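Ankyrin repeat-containing protein YAR1 (Saccharomyces cerevisiae, PDB 4BSZ) acts as an ankyrin-repeat chaperone that binds the ribosomal protein Rps3, and is required for a normal rate of cell proliferation. Local coordinates at residues 60-65 / 105-110; 68-73 / 113-118; 94-100 / 124-130; 99-104 / 131-136. The contacts are given in a common frame with arbitrary orientation. Numbering follows the deposited sequence.

Contact 1: 60-65 / 105-110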
loop_
_atom_site.group_PDB
_atom_site.type_symbol
_atom_site.label_atom_id
_atom_site.label_comp_id
_atom_site.label_asym_id
_atom_site.label_seq_id
_atom_site.Cartn_x
_atom_site.Cartn_y
_atom_site.Cartn_z
ATOM N N ALA B 60 4.842 41.411 -23.697
ATOM C CA ALA B 60 5.250 40.116 -23.174
ATOM C C ALA B 60 4.080 39.139 -23.119
ATOM O O ALA B 60 4.219 37.958 -23.449
ATOM C CB ALA B 60 5.884 40.274 -21.806
ATOM N N ALA B 61 2.928 39.646 -22.702
ATOM C CA ALA B 61 1.730 38.837 -22.576
ATOM C C ALA B 61 1.262 38.360 -23.950
ATOM O O ALA B 61 0.630 37.308 -24.080
ATOM C CB ALA B 61 0.655 39.642 -21.894
ATOM N N ASN B 62 1.596 39.136 -24.977
ATOM C CA ASN B 62 1.137 38.858 -26.331
ATOM C C ASN B 62 2.162 38.184 -27.247
ATOM O O ASN B 62 1.901 37.984 -28.436
ATOM C CB ASN B 62 0.616 40.138 -26.970
ATOM C CG ASN B 62 -0.686 40.595 -26.357
ATOM O OD1 ASN B 62 -1.326 39.855 -25.607
ATOM N ND2 ASN B 62 -1.104 41.814 -26.693
ATOM N N GLY B 63 3.324 37.853 -26.693
ATOM C CA GLY B 63 4.316 37.056 -27.393
ATOM C C GLY B 63 4.995 37.726 -28.572
ATOM O O GLY B 63 5.563 37.044 -29.425
ATOM N N HIS B 64 4.940 39.058 -28.613
ATOM C CA HIS B 64 5.574 39.854 -29.658
ATOM C C HIS B 64 7.058 40.035 -29.383
ATOM O O HIS B 64 7.500 41.107 -28.940
ATOM C CB HIS B 64 4.916 41.224 -29.741
ATOM C CG HIS B 64 3.457 41.174 -30.064
ATOM N ND1 HIS B 64 2.929 40.294 -30.986
ATOM C CD2 HIS B 64 2.411 41.890 -29.585
ATOM C CE1 HIS B 64 1.623 40.477 -31.064
ATOM N NE2 HIS B 64 1.283 41.436 -30.222
ATOM N N ILE B 65 7.822 38.988 -29.674
ATOM C CA ILE B 65 9.244 38.935 -29.354
ATOM C C ILE B 65 10.077 40.116 -29.906
ATOM O O ILE B 65 10.975 40.615 -29.224
ATOM C CB ILE B 65 9.831 37.586 -29.807
ATOM C CG1 ILE B 65 11.244 37.386 -29.260
ATOM C CG2 ILE B 65 9.784 37.464 -31.318
ATOM C CD1 ILE B 65 11.278 37.046 -27.812
ATOM N N ASN B 105 0.613 33.168 -20.100
ATOM C CA ASN B 105 0.215 32.979 -21.487
ATOM C C ASN B 105 1.132 32.046 -22.262
ATOM O O ASN B 105 0.976 31.877 -23.470
ATOM C CB ASN B 105 0.077 34.328 -22.192
ATOM C CG ASN B 105 -1.086 35.140 -21.656
ATOM O OD1 ASN B 105 -2.248 34.846 -21.946
ATOM N ND2 ASN B 105 -0.782 36.160 -20.863
ATOM N N GLY B 106 2.086 31.443 -21.562
ATOM C CA GLY B 106 2.948 30.430 -22.145
ATOM C C GLY B 106 3.784 30.876 -23.325
ATOM O O GLY B 106 3.978 30.121 -24.276
ATOM N N LYS B 107 4.286 32.104 -23.263
ATOM C CA LYS B 107 5.112 32.656 -24.325
ATOM C C LYS B 107 6.586 32.361 -24.068
ATOM O O LYS B 107 7.285 33.167 -23.442
ATOM C CB LYS B 107 4.885 34.158 -24.417
ATOM C CG LYS B 107 3.430 34.533 -24.564
ATOM C CD LYS B 107 2.814 33.916 -25.813
ATOM C CE LYS B 107 1.397 34.437 -26.040
ATOM N NZ LYS B 107 0.832 34.020 -27.351
ATOM N N LEU B 108 7.057 31.216 -24.567
ATOM C CA LEU B 108 8.417 30.745 -24.297
ATOM C C LEU B 108 9.560 31.651 -24.781
ATOM O O LEU B 108 10.524 31.872 -24.050
ATOM C CB LEU B 108 8.607 29.332 -24.851
ATOM C CG LEU B 108 9.885 28.594 -24.438
ATOM C CD1 LEU B 108 10.092 28.711 -22.936
ATOM C CD2 LEU B 108 9.818 27.133 -24.865
ATOM N N ASP B 109 9.458 32.161 -26.007
ATOM C CA ASP B 109 10.509 33.001 -26.585
ATOM C C ASP B 109 10.755 34.263 -25.749
ATOM O O ASP B 109 11.901 34.661 -25.504
ATOM C CB ASP B 109 10.165 33.360 -28.034
ATOM C CG ASP B 109 8.684 33.668 -28.230
ATOM O OD1 ASP B 109 7.939 33.758 -27.224
ATOM O OD2 ASP B 109 8.267 33.834 -29.399
ATOM N N VAL B 110 9.665 34.882 -25.312
ATOM C CA VAL B 110 9.732 36.062 -24.465
ATOM C C VAL B 110 10.416 35.730 -23.147
ATOM O O VAL B 110 11.260 36.490 -22.661
ATOM C CB VAL B 110 8.325 36.599 -24.181
ATOM C CG1 VAL B 110 8.344 37.553 -23.010
ATOM C CG2 VAL B 110 7.766 37.267 -25.423
#
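Ankyrin repeats stack by placing like on like, and here two tight helix-to-helix turns, one from each of two consecutive repeats, lie against one another. In both, a glycine with positive phi, G63 or G106, closes the inner helix in a Schellman motif, and the next residue, H64 or K107, takes the N-cap position of the outer helix. The turns are not in exact register: G63 faces K107, with their CA atoms 5.4 Å apart. The aliphatic part of K107 runs along the end of helix 55-61, its CG 3.7 Å from A60 O, its CE 3.6 Å from A61 O and its CD 3.8 Å from G63 CA. A CB on G63 would clash with that CD, so the close approach of K107, as well as the positive phi, favours glycine. N105 packs its CB 3.6 Å from A61 O, while its ND2 bonds W101 O; N62, whose ND2 bonds R23 O, also reaches an acidic side chain of the 40S ribosomal protein S3 chain. A60 CB meets V110 CG1 at 3.9 Å. I65 CD1 reaches the start of helix 108-117, 3.4 Å from D109 O.

Contact 2: 68-73 / 113-118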
loop_
_atom_site.group_PDB
_atom_site.type_symbol
_atom_site.label_atom_id
_atom_site.label_comp_id
_atom_site.label_asym_id
_atom_site.label_seq_id
_atom_site.Cartn_x
_atom_site.Cartn_y
_atom_site.Cartn_z
ATOM N N VAL B 68 9.237 43.137 -27.920
ATOM C CA VAL B 68 9.817 42.939 -26.588
ATOM C C VAL B 68 11.318 43.228 -26.561
ATOM O O VAL B 68 11.811 43.926 -25.680
ATOM C CB VAL B 68 9.580 41.501 -26.054
ATOM C CG1 VAL B 68 10.360 41.269 -24.758
ATOM C CG2 VAL B 68 8.086 41.231 -25.842
ATOM N N ARG B 69 12.039 42.677 -27.527
ATOM C CA ARG B 69 13.475 42.888 -27.612
ATOM C C ARG B 69 13.799 44.364 -27.842
ATOM O O ARG B 69 14.749 44.891 -27.268
ATOM C CB ARG B 69 14.071 42.024 -28.719
ATOM C CG ARG B 69 15.551 42.187 -28.897
ATOM C CD ARG B 69 15.998 41.350 -30.064
ATOM N NE ARG B 69 15.697 39.935 -29.864
ATOM C CZ ARG B 69 16.454 39.116 -29.136
ATOM N NH1 ARG B 69 17.544 39.581 -28.529
ATOM N NH2 ARG B 69 16.121 37.838 -29.004
ATOM N N TYR B 70 12.997 45.030 -28.665
ATOM C CA TYR B 70 13.202 46.450 -28.914
ATOM C C TYR B 70 13.034 47.267 -27.640
ATOM O O TYR B 70 13.870 48.103 -27.308
ATOM C CB TYR B 70 12.238 46.973 -29.979
ATOM C CG TYR B 70 12.277 48.475 -30.127
ATOM C CD1 TYR B 70 13.242 49.088 -30.914
ATOM C CD2 TYR B 70 11.359 49.284 -29.472
ATOM C CE1 TYR B 70 13.288 50.473 -31.054
ATOM C CE2 TYR B 70 11.395 50.672 -29.604
ATOM C CZ TYR B 70 12.360 51.262 -30.395
ATOM O OH TYR B 70 12.393 52.641 -30.525
ATOM N N ILE B 71 11.931 47.037 -26.948
ATOM C CA ILE B 71 11.664 47.729 -25.703
ATOM C C ILE B 71 12.842 47.562 -24.749
ATOM O O ILE B 71 13.299 48.521 -24.131
ATOM C CB ILE B 71 10.369 47.202 -25.054
ATOM C CG1 ILE B 71 9.171 47.556 -25.933
ATOM C CG2 ILE B 71 10.208 47.762 -23.654
ATOM C CD1 ILE B 71 7.872 46.964 -25.493
ATOM N N LEU B 72 13.356 46.344 -24.656
ATOM C CA LEU B 72 14.449 46.066 -23.740
ATOM C C LEU B 72 15.749 46.729 -24.184
ATOM O O LEU B 72 16.458 47.313 -23.369
ATOM C CB LEU B 72 14.637 44.557 -23.564
ATOM C CG LEU B 72 13.634 43.878 -22.632
ATOM C CD1 LEU B 72 13.793 42.363 -22.683
ATOM C CD2 LEU B 72 13.788 44.400 -21.211
ATOM N N GLU B 73 16.057 46.637 -25.473
ATOM C CA GLU B 73 17.263 47.258 -26.014
ATOM C C GLU B 73 17.275 48.771 -25.759
ATOM O O GLU B 73 18.251 49.326 -25.245
ATOM C CB GLU B 73 17.387 46.975 -27.514
ATOM C CG GLU B 73 17.862 45.571 -27.852
ATOM C CD GLU B 73 17.770 45.268 -29.338
ATOM O OE1 GLU B 73 17.205 46.105 -30.084
ATOM O OE2 GLU B 73 18.259 44.193 -29.755
ATOM N N LEU B 113 14.081 35.235 -23.447
ATOM C CA LEU B 113 14.676 36.545 -23.634
ATOM C C LEU B 113 14.781 37.286 -22.303
ATOM O O LEU B 113 15.835 37.815 -21.966
ATOM C CB LEU B 113 13.859 37.360 -24.628
ATOM C CG LEU B 113 14.428 38.709 -25.057
ATOM C CD1 LEU B 113 15.808 38.553 -25.673
ATOM C CD2 LEU B 113 13.478 39.332 -26.041
ATOM N N LEU B 114 13.690 37.308 -21.543
ATOM C CA LEU B 114 13.661 37.994 -20.251
ATOM C C LEU B 114 14.651 37.424 -19.238
ATOM O O LEU B 114 15.260 38.164 -18.466
ATOM C CB LEU B 114 12.249 37.958 -19.661
ATOM C CG LEU B 114 11.209 38.836 -20.353
ATOM C CD1 LEU B 114 9.856 38.721 -19.688
ATOM C CD2 LEU B 114 11.691 40.269 -20.319
ATOM N N CYS B 115 14.815 36.109 -19.239
ATOM C CA CYS B 115 15.601 35.461 -18.198
ATOM C C CYS B 115 17.062 35.226 -18.572
ATOM O O CYS B 115 17.934 35.285 -17.709
ATOM C CB CYS B 115 14.937 34.153 -17.779
ATOM S SG CYS B 115 13.263 34.368 -17.136
ATOM N N ASP B 116 17.326 34.964 -19.850
ATOM C CA ASP B 116 18.680 34.653 -20.309
ATOM C C ASP B 116 19.509 35.910 -20.557
ATOM O O ASP B 116 20.619 36.042 -20.042
ATOM C CB ASP B 116 18.659 33.795 -21.581
ATOM C CG ASP B 116 18.059 32.413 -21.353
ATOM O OD1 ASP B 116 18.132 31.893 -20.221
ATOM O OD2 ASP B 116 17.524 31.831 -22.319
ATOM N N GLU B 117 18.964 36.830 -21.350
ATOM C CA GLU B 117 19.682 38.040 -21.726
ATOM C C GLU B 117 19.517 39.183 -20.716
ATOM O O GLU B 117 20.470 39.905 -20.425
ATOM C CB GLU B 117 19.269 38.479 -23.129
ATOM C CG GLU B 117 19.352 37.362 -24.156
ATOM C CD GLU B 117 19.358 37.875 -25.588
ATOM O OE1 GLU B 117 19.424 39.109 -25.787
ATOM O OE2 GLU B 117 19.298 37.040 -26.518
ATOM N N TYR B 118 18.319 39.334 -20.164
ATOM C CA TYR B 118 18.033 40.474 -19.290
ATOM C C TYR B 118 17.780 40.133 -17.818
ATOM O O TYR B 118 17.371 40.996 -17.040
ATOM C CB TYR B 118 16.897 41.315 -19.870
ATOM C CG TYR B 118 17.258 41.909 -21.217
ATOM C CD1 TYR B 118 17.152 41.151 -22.373
ATOM C CD2 TYR B 118 17.724 43.220 -21.328
ATOM C CE1 TYR B 118 17.485 41.673 -23.608
ATOM C CE2 TYR B 118 18.060 43.760 -22.569
ATOM C CZ TYR B 118 17.936 42.978 -23.710
ATOM O OH TYR B 118 18.256 43.473 -24.961
#
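Segments 68-73 and 113-118 lie on the outer helices of neighbouring ankyrin repeats and here diverge: their axes approach no closer than 11.6 Å and cross at -44°, leaving long side chains to fill the gap. Backbone bonds stay local to each helix: L72 N to V68 O at 3.0 Å, E73 N to R69 O at 2.8 Å. On the other side L113 O receives two weak bonds, from E117 N at 3.3 Å and Y118 N at 3.4 Å, the second belonging to a wider pi-type turn at the helix end. D116 OD1 forms a salt bridge with K151 NZ and a hydrogen bond with Y147 OH. The one polar link between the segments is a salt bridge, R69 NH1 to E117 OE1 at 3.4 Å, weak as a hydrogen bond; E117 OE1 lies near the guanidinium plane, whereas L113 CD1 covers one face, 3.4 Å from R69 NH2. L72 CD1 sits 3.8 Å from L114 CD2, and V68 CG1 is 3.9 Å from L113 CD2. L72 also makes a CH-pi contact over the face of the Y118 ring, its CB 3.8 Å from the centroid.

Contact 3: 94-100 / 124-130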
loop_
_atom_site.group_PDB
_atom_site.type_symbol
_atom_site.label_atom_id
_atom_site.label_comp_id
_atom_site.label_asym_id
_atom_site.label_seq_id
_atom_site.Cartn_x
_atom_site.Cartn_y
_atom_site.Cartn_z
ATOM N N THR B 94 -1.265 44.730 -9.040
ATOM C CA THR B 94 -1.564 43.375 -8.604
ATOM C C THR B 94 -0.264 42.635 -8.248
ATOM O O THR B 94 -0.286 41.504 -7.751
ATOM C CB THR B 94 -2.371 42.636 -9.696
ATOM O OG1 THR B 94 -3.427 43.491 -10.153
ATOM C CG2 THR B 94 -2.972 41.341 -9.173
ATOM N N GLY B 95 0.867 43.295 -8.490
ATOM C CA GLY B 95 2.169 42.779 -8.105
ATOM C C GLY B 95 2.813 41.864 -9.131
ATOM O O GLY B 95 3.725 41.101 -8.809
ATOM N N ASN B 96 2.343 41.944 -10.373
ATOM C CA ASN B 96 2.828 41.066 -11.433
ATOM C C ASN B 96 3.910 41.702 -12.310
ATOM O O ASN B 96 3.809 42.863 -12.704
ATOM C CB ASN B 96 1.664 40.575 -12.310
ATOM C CG ASN B 96 0.788 39.545 -11.609
ATOM O OD1 ASN B 96 1.283 38.641 -10.938
ATOM N ND2 ASN B 96 -0.523 39.676 -11.775
ATOM N N THR B 97 4.949 40.926 -12.600
ATOM C CA THR B 97 5.972 41.344 -13.542
ATOM C C THR B 97 5.495 40.995 -14.937
ATOM O O THR B 97 4.519 40.258 -15.095
ATOM C CB THR B 97 7.290 40.602 -13.301
ATOM O OG1 THR B 97 7.074 39.191 -13.445
ATOM C CG2 THR B 97 7.821 40.901 -11.907
ATOM N N ALA B 98 6.183 41.515 -15.948
ATOM C CA ALA B 98 5.918 41.098 -17.316
ATOM C C ALA B 98 6.119 39.582 -17.435
ATOM O O ALA B 98 5.392 38.896 -18.162
ATOM C CB ALA B 98 6.823 41.826 -18.274
ATOM N N LEU B 99 7.102 39.073 -16.698
ATOM C CA LEU B 99 7.410 37.661 -16.713
ATOM C C LEU B 99 6.199 36.843 -16.294
ATOM O O LEU B 99 5.879 35.833 -16.932
ATOM C CB LEU B 99 8.580 37.379 -15.783
ATOM C CG LEU B 99 9.155 35.967 -15.815
ATOM C CD1 LEU B 99 9.319 35.479 -17.250
ATOM C CD2 LEU B 99 10.481 35.955 -15.085
ATOM N N HIS B 100 5.528 37.280 -15.223
ATOM C CA HIS B 100 4.311 36.621 -14.740
ATOM C C HIS B 100 3.306 36.444 -15.867
ATOM O O HIS B 100 2.763 35.363 -16.056
ATOM C CB HIS B 100 3.646 37.436 -13.631
ATOM C CG HIS B 100 4.201 37.178 -12.267
ATOM N ND1 HIS B 100 5.279 37.874 -11.758
ATOM C CD2 HIS B 100 3.815 36.317 -11.298
ATOM C CE1 HIS B 100 5.538 37.443 -10.537
ATOM N NE2 HIS B 100 4.665 36.497 -10.235
ATOM N N ILE B 124 9.813 36.698 -7.969
ATOM C CA ILE B 124 9.005 37.800 -7.467
ATOM C C ILE B 124 7.613 37.263 -7.196
ATOM O O ILE B 124 7.026 36.592 -8.046
ATOM C CB ILE B 124 8.877 38.955 -8.482
ATOM C CG1 ILE B 124 10.253 39.434 -8.962
ATOM C CG2 ILE B 124 8.079 40.097 -7.878
ATOM C CD1 ILE B 124 10.974 40.313 -7.987
ATOM N N ARG B 125 7.098 37.549 -6.006
ATOM C CA ARG B 125 5.792 37.061 -5.598
ATOM C C ARG B 125 4.763 38.168 -5.643
ATOM O O ARG B 125 5.006 39.259 -5.136
ATOM C CB ARG B 125 5.880 36.501 -4.188
ATOM C CG ARG B 125 6.845 35.364 -4.087
ATOM C CD ARG B 125 6.175 34.176 -3.465
ATOM N NE ARG B 125 6.380 34.148 -2.024
ATOM C CZ ARG B 125 7.168 33.273 -1.410
ATOM N NH1 ARG B 125 7.809 32.351 -2.122
ATOM N NH2 ARG B 125 7.306 33.312 -0.089
ATOM N N ASN B 126 3.608 37.890 -6.244
ATOM C CA ASN B 126 2.536 38.895 -6.356
ATOM C C ASN B 126 1.635 39.037 -5.107
ATOM O O ASN B 126 1.864 38.382 -4.084
ATOM C CB ASN B 126 1.692 38.648 -7.614
ATOM C CG ASN B 126 0.951 37.316 -7.581
ATOM O OD1 ASN B 126 0.571 36.827 -6.522
ATOM N ND2 ASN B 126 0.736 36.730 -8.752
ATOM N N LYS B 127 0.607 39.878 -5.207
ATOM C CA LYS B 127 -0.303 40.133 -4.085
ATOM C C LYS B 127 -1.000 38.865 -3.576
ATOM O O LYS B 127 -1.510 38.834 -2.448
ATOM C CB LYS B 127 -1.356 41.195 -4.447
ATOM C CG LYS B 127 -0.803 42.580 -4.761
ATOM C CD LYS B 127 -0.134 43.220 -3.555
ATOM C CE LYS B 127 0.519 44.551 -3.932
ATOM N NZ LYS B 127 -0.477 45.580 -4.342
ATOM N N PHE B 128 -1.013 37.825 -4.408
ATOM C CA PHE B 128 -1.639 36.553 -4.042
ATOM C C PHE B 128 -0.609 35.515 -3.601
ATOM O O PHE B 128 -0.964 34.403 -3.218
ATOM C CB PHE B 128 -2.480 36.010 -5.201
ATOM C CG PHE B 128 -3.407 37.024 -5.797
ATOM C CD1 PHE B 128 -4.434 37.568 -5.043
ATOM C CD2 PHE B 128 -3.248 37.442 -7.109
ATOM C CE1 PHE B 128 -5.290 38.512 -5.583
ATOM C CE2 PHE B 128 -4.105 38.392 -7.663
ATOM C CZ PHE B 128 -5.126 38.929 -6.894
ATOM N N GLY B 129 0.667 35.883 -3.671
ATOM C CA GLY B 129 1.741 35.037 -3.178
ATOM C C GLY B 129 2.395 34.164 -4.224
ATOM O O GLY B 129 3.211 33.317 -3.891
ATOM N N HIS B 130 2.045 34.373 -5.489
ATOM C CA HIS B 130 2.534 33.522 -6.574
ATOM C C HIS B 130 3.673 34.147 -7.378
ATOM O O HIS B 130 3.668 35.354 -7.652
ATOM C CB HIS B 130 1.381 33.161 -7.512
ATOM C CG HIS B 130 0.235 32.472 -6.830
ATOM N ND1 HIS B 130 0.414 31.411 -5.962
ATOM C CD2 HIS B 130 -1.100 32.675 -6.905
ATOM C CE1 HIS B 130 -0.765 31.000 -5.529
ATOM N NE2 HIS B 130 -1.700 31.745 -6.086
#
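G95 and N126 bring their CA atoms within 4.3 Å, so close that a CB on G95 would press on N126 CA and K127 N. Their setting is consistent with finger loops of successive ankyrin repeats, 124-130 leading into helix 132-138. T94 O accepts from K127 N at 3.1 Å, and N126 ND2 donates to N96 OD1 at 3.0 Å, while N96 ND2 bonds an acidic side chain of the 40S ribosomal protein S3 chain. The other end of the N126 amide shapes its own loop: OD1 accepts from F128 N at 2.8 Å, an Asx turn, and from H130 N at 3.0 Å, across a type I turn closed by G129 N to N126 O at 2.8 Å. The histidine of the T-A-L-H form of the ankyrin TPLH signature links both levels. T97 N-caps the inner helix, its OG1 3.0 Å from H100 N and 2.8 Å from H100 ND1; the other ring nitrogen, H100 NE2, donates to H130 O at 3.0 Å.

Contact 4: 99-104 / 131-136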
loop_
_atom_site.group_PDB
_atom_site.type_symbol
_atom_site.label_atom_id
_atom_site.label_comp_id
_atom_site.label_asym_id
_atom_site.label_seq_id
_atom_site.Cartn_x
_atom_site.Cartn_y
_atom_site.Cartn_z
ATOM N N LEU B 99 7.102 39.073 -16.698
ATOM C CA LEU B 99 7.410 37.661 -16.713
ATOM C C LEU B 99 6.199 36.843 -16.294
ATOM O O LEU B 99 5.879 35.833 -16.932
ATOM C CB LEU B 99 8.580 37.379 -15.783
ATOM C CG LEU B 99 9.155 35.967 -15.815
ATOM C CD1 LEU B 99 9.319 35.479 -17.250
ATOM C CD2 LEU B 99 10.481 35.955 -15.085
ATOM N N HIS B 100 5.528 37.280 -15.223
ATOM C CA HIS B 100 4.311 36.621 -14.740
ATOM C C HIS B 100 3.306 36.444 -15.867
ATOM O O HIS B 100 2.763 35.363 -16.056
ATOM C CB HIS B 100 3.646 37.436 -13.631
ATOM C CG HIS B 100 4.201 37.178 -12.267
ATOM N ND1 HIS B 100 5.279 37.874 -11.758
ATOM C CD2 HIS B 100 3.815 36.317 -11.298
ATOM C CE1 HIS B 100 5.538 37.443 -10.537
ATOM N NE2 HIS B 100 4.665 36.497 -10.235
ATOM N N TRP B 101 3.057 37.516 -16.607
ATOM C CA TRP B 101 2.086 37.483 -17.688
ATOM C C TRP B 101 2.530 36.594 -18.843
ATOM O O TRP B 101 1.725 35.855 -19.424
ATOM C CB TRP B 101 1.842 38.893 -18.198
ATOM C CG TRP B 101 0.981 39.703 -17.302
ATOM C CD1 TRP B 101 0.691 39.455 -15.987
ATOM C CD2 TRP B 101 0.275 40.901 -17.652
ATOM N NE1 TRP B 101 -0.152 40.430 -15.501
ATOM C CE2 TRP B 101 -0.418 41.329 -16.505
ATOM C CE3 TRP B 101 0.166 41.650 -18.828
ATOM C CZ2 TRP B 101 -1.212 42.468 -16.501
ATOM C CZ3 TRP B 101 -0.619 42.783 -18.821
ATOM C CH2 TRP B 101 -1.300 43.180 -17.667
ATOM N N ALA B 102 3.813 36.684 -19.182
ATOM C CA ALA B 102 4.384 35.858 -20.239
ATOM C C ALA B 102 4.274 34.377 -19.869
ATOM O O ALA B 102 4.058 33.529 -20.733
ATOM C CB ALA B 102 5.833 36.248 -20.505
ATOM N N SER B 103 4.406 34.071 -18.580
ATOM C CA SER B 103 4.346 32.682 -18.130
ATOM C C SER B 103 2.916 32.173 -18.116
ATOM O O SER B 103 2.656 31.050 -18.517
ATOM C CB SER B 103 4.980 32.534 -16.758
ATOM O OG SER B 103 6.251 33.154 -16.757
ATOM N N LEU B 104 1.992 33.012 -17.662
ATOM C CA LEU B 104 0.576 32.689 -17.713
ATOM C C LEU B 104 0.135 32.377 -19.150
ATOM O O LEU B 104 -0.608 31.427 -19.398
ATOM C CB LEU B 104 -0.254 33.834 -17.131
ATOM C CG LEU B 104 -1.765 33.605 -17.202
ATOM C CD1 LEU B 104 -2.442 33.815 -15.854
ATOM C CD2 LEU B 104 -2.388 34.497 -18.254
ATOM N N ASP B 131 4.653 33.322 -7.746
ATOM C CA ASP B 131 5.727 33.754 -8.647
ATOM C C ASP B 131 5.531 33.203 -10.055
ATOM O O ASP B 131 4.624 32.413 -10.298
ATOM C CB ASP B 131 7.103 33.363 -8.107
ATOM C CG ASP B 131 7.173 31.917 -7.660
ATOM O OD1 ASP B 131 6.386 31.079 -8.154
ATOM O OD2 ASP B 131 8.030 31.615 -6.803
ATOM N N ALA B 132 6.378 33.623 -10.985
ATOM C CA ALA B 132 6.261 33.152 -12.360
ATOM C C ALA B 132 6.286 31.614 -12.459
ATOM O O ALA B 132 5.543 31.030 -13.252
ATOM C CB ALA B 132 7.331 33.774 -13.229
ATOM N N ILE B 133 7.124 30.975 -11.643
ATOM C CA ILE B 133 7.196 29.514 -11.587
ATOM C C ILE B 133 5.831 28.868 -11.347
ATOM O O ILE B 133 5.448 27.923 -12.031
ATOM C CB ILE B 133 8.133 29.021 -10.470
ATOM C CG1 ILE B 133 9.451 29.807 -10.456
ATOM C CG2 ILE B 133 8.384 27.535 -10.625
ATOM C CD1 ILE B 133 10.442 29.365 -11.493
ATOM N N PHE B 134 5.103 29.373 -10.358
ATOM C CA PHE B 134 3.760 28.894 -10.080
ATOM C C PHE B 134 2.840 29.153 -11.269
ATOM O O PHE B 134 2.153 28.243 -11.726
ATOM C CB PHE B 134 3.203 29.574 -8.831
ATOM C CG PHE B 134 1.778 29.206 -8.522
ATOM C CD1 PHE B 134 0.717 29.930 -9.072
ATOM C CD2 PHE B 134 1.492 28.139 -7.673
ATOM C CE1 PHE B 134 -0.607 29.593 -8.790
ATOM C CE2 PHE B 134 0.183 27.796 -7.387
ATOM C CZ PHE B 134 -0.874 28.530 -7.947
ATOM N N GLU B 135 2.830 30.400 -11.755
ATOM C CA GLU B 135 1.873 30.832 -12.776
ATOM C C GLU B 135 1.958 29.962 -14.021
ATOM O O GLU B 135 0.932 29.564 -14.578
ATOM C CB GLU B 135 2.055 32.314 -13.147
ATOM C CG GLU B 135 1.608 33.323 -12.072
ATOM C CD GLU B 135 0.092 33.355 -11.823
ATOM O OE1 GLU B 135 -0.673 32.710 -12.577
ATOM O OE2 GLU B 135 -0.334 34.037 -10.860
ATOM N N ALA B 136 3.182 29.665 -14.447
ATOM C CA ALA B 136 3.398 28.809 -15.605
ATOM C C ALA B 136 2.698 27.469 -15.408
ATOM O O ALA B 136 1.919 27.034 -16.255
ATOM C CB ALA B 136 4.877 28.600 -15.842
#
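D131 opens its helix as N-cap, OD1 accepting from F134 N at 3.1 Å; its OD2 pairs outside these segments, in a salt bridge with a basic side chain of the 40S ribosomal protein S3 chain. D131 CA lies 3.3 Å from H100 NE2. The small A132 lets the backbones draw together, its CA 4.6 Å from that of H100. A132 N sits over one face of the imidazole, 3.4 Å from H100 NE2 but not hydrogen-bonded to it; H100 NE2 donates to H130 O instead, and H100 ND1 pairs with T97 OG1. A132 CB is 3.9 Å from L99 CG and 3.7 Å from S103 OG. Such close, nearly parallel packing, with axes 8.0 Å apart crossing at -19°, is how inner helices of successive ankyrin repeats stack, here the repeat 94-123 on helix 132-138. I133 points away and packs on F148 of helix 142-151, and F134 stacks its ring on H130. E135 CG approaches the imidazole edge, 3.8 Å from H100 CD2, and E135 OE1 is 3.9 Å from L104 CD1. A136 CA lies 3.7 Å from S103 O, while S103 OG donates to L99 O at 2.7 Å.

How the contacts relate
Together the contacts sample turns, loops, inner and outer helices of an ankyrin stack. Contacts 1 and 2 join the repeat 51-80 to the repeat 94-123 through turns and outer helices; contacts 3 and 4 carry the stack from that second repeat to residues 124-136 through inner helices and what look like finger loops. Contacts 3 and 4 lie about 8 Å apart, centre to centre, and share L99 and H100 of helix 98-104; contacts 1 and 2 lie about 11 Å apart and share helix 108-117. The segments of every pair alternate along the chain, as expected of successive repeats. Contacts 1, 3 and 4 also touch Rps3; contact 2, on the outer helices, does not.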